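Side-chain contacts in putative phosphohistidine phosphatase, SixA (Nakamurella multipartita, PDB 4HBZ), which is probably a phosphatase of the histidine phosphatase superfamily, possibly acting on phosphohistidine, and shares the fold of the phosphoglycerate mutases: residues Arg152-Ala155 with Phe159-Leu162; Val63-Cys68 with Ala106-Asp111. All coordinates share one frame; numbering follows the deposited sequence. Where two conformers were deposited one is given.

In the fold
Both contacts bring a loop onto a strand of the same six-stranded mixed sheet, but on opposite sides of the chain's centre: their own centres lie 19 Å apart and their nearest atoms about 9 Å. Contact 2 sits at the start of strand 65-69, in the parallel part of the sheet, and contact 1 at the start of strand 159-164, which runs antiparallel to strand 20-26. Contact 1 therefore lies by the end of strand 20-26 and Arg26, where histidine phosphatases usually build their active site. The side chains of Phe154 and Val108 are each about 10 Å from a bound glycerol.

Contact 1: Arg152-Ala155 with Phe159-Leu162; sequences RHFA and FAVL
The ring of Phe154 reaches across to the first two residues of strand 159-164, meeting Phe159 at its backbone and Ala160 at both backbone and side chain. From the loop, CB of Phe154 sets off neither directly at the strand nor away from it; CG then lies well short of fully anti to the backbone N (chi1 -147°), which swings the ring over so that its far end leads. CG, both CD atoms and CE1 stay behind, and CE2 and CZ do the touching. On the CD2 branch, Phe154 CE2 touches CB of Ala160 at 4.1 Å. At the tip, Phe154 CZ comes 4.0 Å from CA of Phe159 and equally near N of Ala160, both approached obliquely to the ring. Alanine suits this point because its single methyl meets the ring while letting it come close to the main chain. Strand 159-164 is an inner strand of the mixed sheet, antiparallel to both 20-26 and 177-182, and its side chains alternate between the two faces. Ala160 shares one face with Leu162, which packs on Val132 of helix 123-138. Phe154 itself rests on Ile124 and Pro125 at the start of that helix, a phenyl ring being long and flat enough to touch strand and helix at once. The backbone O of Phe154 accepts a hydrogen bond from NH1 of Arg26, which belongs to an Arg-His sequence like the signature of this superfamily. Phe159 points to the other face and meets the ring of Trp55; Val161 CG2 lies in plane at the edge of the Phe159 ring, 3.9 Å from Phe159 CD1.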
# COMPACT_ATOMS: atom_id res chain seq x y z
N ARG A 152 -6.28 9.77 -7.76
CA ARG A 152 -7.04 9.58 -8.96
C ARG A 152 -6.23 8.94 -10.08
O ARG A 152 -6.80 8.32 -10.99
CB ARG A 152 -7.61 10.92 -9.41
CG ARG A 152 -6.59 11.95 -9.92
CD ARG A 152 -7.26 13.28 -10.15
NE ARG A 152 -6.38 14.32 -10.67
CZ ARG A 152 -5.55 15.05 -9.94
NH1 ARG A 152 -5.46 14.90 -8.61
NH2 ARG A 152 -4.81 15.99 -10.53
N HIS A 153 -4.91 9.12 -10.03
CA HIS A 153 -3.99 8.41 -10.91
C HIS A 153 -3.20 7.43 -10.09
O HIS A 153 -2.61 7.80 -9.06
CB HIS A 153 -3.06 9.41 -11.57
CG HIS A 153 -3.77 10.29 -12.53
ND1 HIS A 153 -3.84 11.65 -12.36
CD2 HIS A 153 -4.52 10.02 -13.63
CE1 HIS A 153 -4.60 12.18 -13.30
NE2 HIS A 153 -5.04 11.21 -14.08
N PHE A 154 -3.29 6.16 -10.46
CA PHE A 154 -2.68 5.12 -9.65
C PHE A 154 -2.29 3.96 -10.54
O PHE A 154 -2.76 2.82 -10.38
CB PHE A 154 -3.62 4.74 -8.46
CG PHE A 154 -2.88 4.34 -7.20
CD1 PHE A 154 -2.28 3.10 -7.09
CD2 PHE A 154 -2.75 5.21 -6.16
CE1 PHE A 154 -1.59 2.73 -5.96
CE2 PHE A 154 -2.07 4.83 -5.03
CZ PHE A 154 -1.49 3.59 -4.92
N ALA A 155 -1.36 4.23 -11.46
CA ALA A 155 -0.90 3.22 -12.42
C ALA A 155 -0.10 2.13 -11.74
O ALA A 155 0.37 2.30 -10.63
CB ALA A 155 0.00 3.90 -13.44
N PHE A 159 2.76 3.97 -5.46
CA PHE A 159 2.43 3.77 -4.06
C PHE A 159 2.07 5.08 -3.40
O PHE A 159 2.48 6.15 -3.79
CB PHE A 159 3.56 3.06 -3.29
CG PHE A 159 4.87 3.81 -3.25
CD1 PHE A 159 5.14 4.76 -2.28
CD2 PHE A 159 5.83 3.53 -4.23
CE1 PHE A 159 6.36 5.41 -2.25
CE2 PHE A 159 7.03 4.20 -4.22
CZ PHE A 159 7.30 5.11 -3.22
N ALA A 160 1.22 4.95 -2.38
CA ALA A 160 0.80 6.05 -1.49
C ALA A 160 1.35 5.84 -0.10
O ALA A 160 1.42 4.68 0.37
CB ALA A 160 -0.72 6.12 -1.41
N VAL A 161 1.80 6.90 0.51
CA VAL A 161 2.33 6.88 1.85
C VAL A 161 1.36 7.66 2.73
O VAL A 161 1.03 8.81 2.45
CB VAL A 161 3.71 7.54 1.95
CG1 VAL A 161 4.26 7.48 3.39
CG2 VAL A 161 4.69 6.94 0.95
N LEU A 162 0.86 6.98 3.77
CA LEU A 162 -0.09 7.54 4.69
C LEU A 162 0.41 7.43 6.12
O LEU A 162 1.26 6.62 6.41
CB LEU A 162 -1.45 6.86 4.57
CG LEU A 162 -2.05 6.81 3.17
CD1 LEU A 162 -1.77 5.48 2.49
CD2 LEU A 162 -3.55 7.08 3.19

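Contact 2: Val63-Cys68 with Ala106-Asp111; sequences VDVVVC and AAVPAD
A beta-alpha-beta crossover brings these segments together: the chain leaves strand 86-90, runs through helix 98-106 and returns as strand 114-119, so loop 106-111 passes beside strand 65-69, which lies between those two strands in the sheet. Val65 and Val67 point toward the loop, whereas Val66 faces the other way, onto Leu78 of helix 72-81. Val108 fits against both. Val65 is modelled in two conformers; in the one described, Val65 CG1 lies 3.7 Å from Val108 CG1, which is held anti to its own carbonyl carbon (chi1 -58°). The same Val108 CG1 is 3.9 Å from Val67 CG2. The second branch of Val65, CG2, touches CD of Pro109 at 4.0 Å. Beta-branched valines suit a strand, presenting two methyls close to the backbone, and the proline ring adds a rigid apolar patch at the more open side of the contact. Beyond the valines, Asp64 OD2 accepts hydrogen bonds from the backbone N of Ser113 and of Thr114, tying the start of one strand to the start of its parallel neighbour. Such packing of a returning loop on the strand it skips is characteristic of the parallel part of an alpha/beta sheet, here that of the histidine phosphatase fold.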
# COMPACT_ATOMS: atom_id res chain seq x y z
N VAL A 63 10.82 -0.73 6.47
CA VAL A 63 9.54 -1.43 6.57
C VAL A 63 9.69 -2.56 7.60
O VAL A 63 10.62 -3.35 7.57
CB VAL A 63 9.08 -1.96 5.19
CG1 VAL A 63 7.92 -2.93 5.33
CG2 VAL A 63 8.74 -0.81 4.26
N ASP A 64 8.68 -2.68 8.48
CA ASP A 64 8.68 -3.74 9.50
C ASP A 64 7.95 -4.99 9.05
O ASP A 64 8.36 -6.12 9.39
CB ASP A 64 8.09 -3.27 10.82
CG ASP A 64 8.85 -2.10 11.40
OD1 ASP A 64 10.09 -2.26 11.65
OD2 ASP A 64 8.25 -1.00 11.54
N VAL A 65 6.85 -4.80 8.33
CA VAL A 65 5.94 -5.89 7.95
C VAL A 65 5.39 -5.60 6.56
O VAL A 65 5.04 -4.46 6.26
CB VAL A 65 4.77 -5.99 8.95
CG1 VAL A 65 3.79 -7.06 8.56
CG2 VAL A 65 5.31 -6.24 10.36
N VAL A 66 5.34 -6.63 5.71
CA VAL A 66 4.74 -6.50 4.38
C VAL A 66 3.55 -7.47 4.39
O VAL A 66 3.64 -8.61 4.89
CB VAL A 66 5.70 -6.94 3.28
CG1 VAL A 66 5.07 -6.75 1.91
CG2 VAL A 66 6.97 -6.12 3.36
N VAL A 67 2.43 -6.97 3.85
CA VAL A 67 1.26 -7.82 3.51
C VAL A 67 1.20 -7.82 1.98
O VAL A 67 1.10 -6.73 1.35
CB VAL A 67 -0.06 -7.34 4.13
CG1 VAL A 67 -1.11 -8.42 3.97
CG2 VAL A 67 0.13 -6.95 5.63
N CYS A 68 1.25 -9.00 1.36
CA CYS A 68 1.43 -9.10 -0.07
C CYS A 68 0.49 -10.12 -0.70
O CYS A 68 0.37 -11.22 -0.21
CB CYS A 68 2.88 -9.51 -0.36
SG CYS A 68 3.40 -9.47 -2.10
N ALA A 106 -4.83 -4.81 9.93
CA ALA A 106 -5.16 -4.81 11.36
C ALA A 106 -4.56 -5.92 12.16
O ALA A 106 -4.39 -5.83 13.39
CB ALA A 106 -6.66 -4.88 11.53
N ALA A 107 -4.20 -7.02 11.51
CA ALA A 107 -3.65 -8.19 12.13
C ALA A 107 -2.10 -8.22 12.27
O ALA A 107 -1.57 -9.16 12.88
CB ALA A 107 -4.15 -9.45 11.39
N VAL A 108 -1.41 -7.22 11.70
CA VAL A 108 0.06 -7.20 11.78
C VAL A 108 0.51 -7.03 13.23
O VAL A 108 -0.26 -6.57 14.11
CB VAL A 108 0.70 -6.07 10.92
CG1 VAL A 108 0.26 -6.25 9.48
CG2 VAL A 108 0.43 -4.70 11.45
N PRO A 109 1.75 -7.39 13.52
CA PRO A 109 2.29 -7.14 14.88
C PRO A 109 2.07 -5.71 15.29
O PRO A 109 2.37 -4.77 14.58
CB PRO A 109 3.76 -7.48 14.74
CG PRO A 109 3.76 -8.56 13.67
CD PRO A 109 2.68 -8.17 12.69
N ALA A 110 1.47 -5.51 16.45
CA ALA A 110 1.00 -4.24 16.84
C ALA A 110 2.10 -3.21 16.94
O ALA A 110 1.81 -2.04 16.72
CB ALA A 110 0.30 -4.34 18.20
N ASP A 111 3.33 -3.61 17.28
CA ASP A 111 4.39 -2.64 17.47
C ASP A 111 5.09 -2.27 16.15
O ASP A 111 6.03 -1.48 16.17
CB ASP A 111 5.45 -3.15 18.47
CG ASP A 111 4.91 -3.26 19.88
OD1 ASP A 111 3.94 -2.53 20.21
OD2 ASP A 111 5.46 -4.08 20.66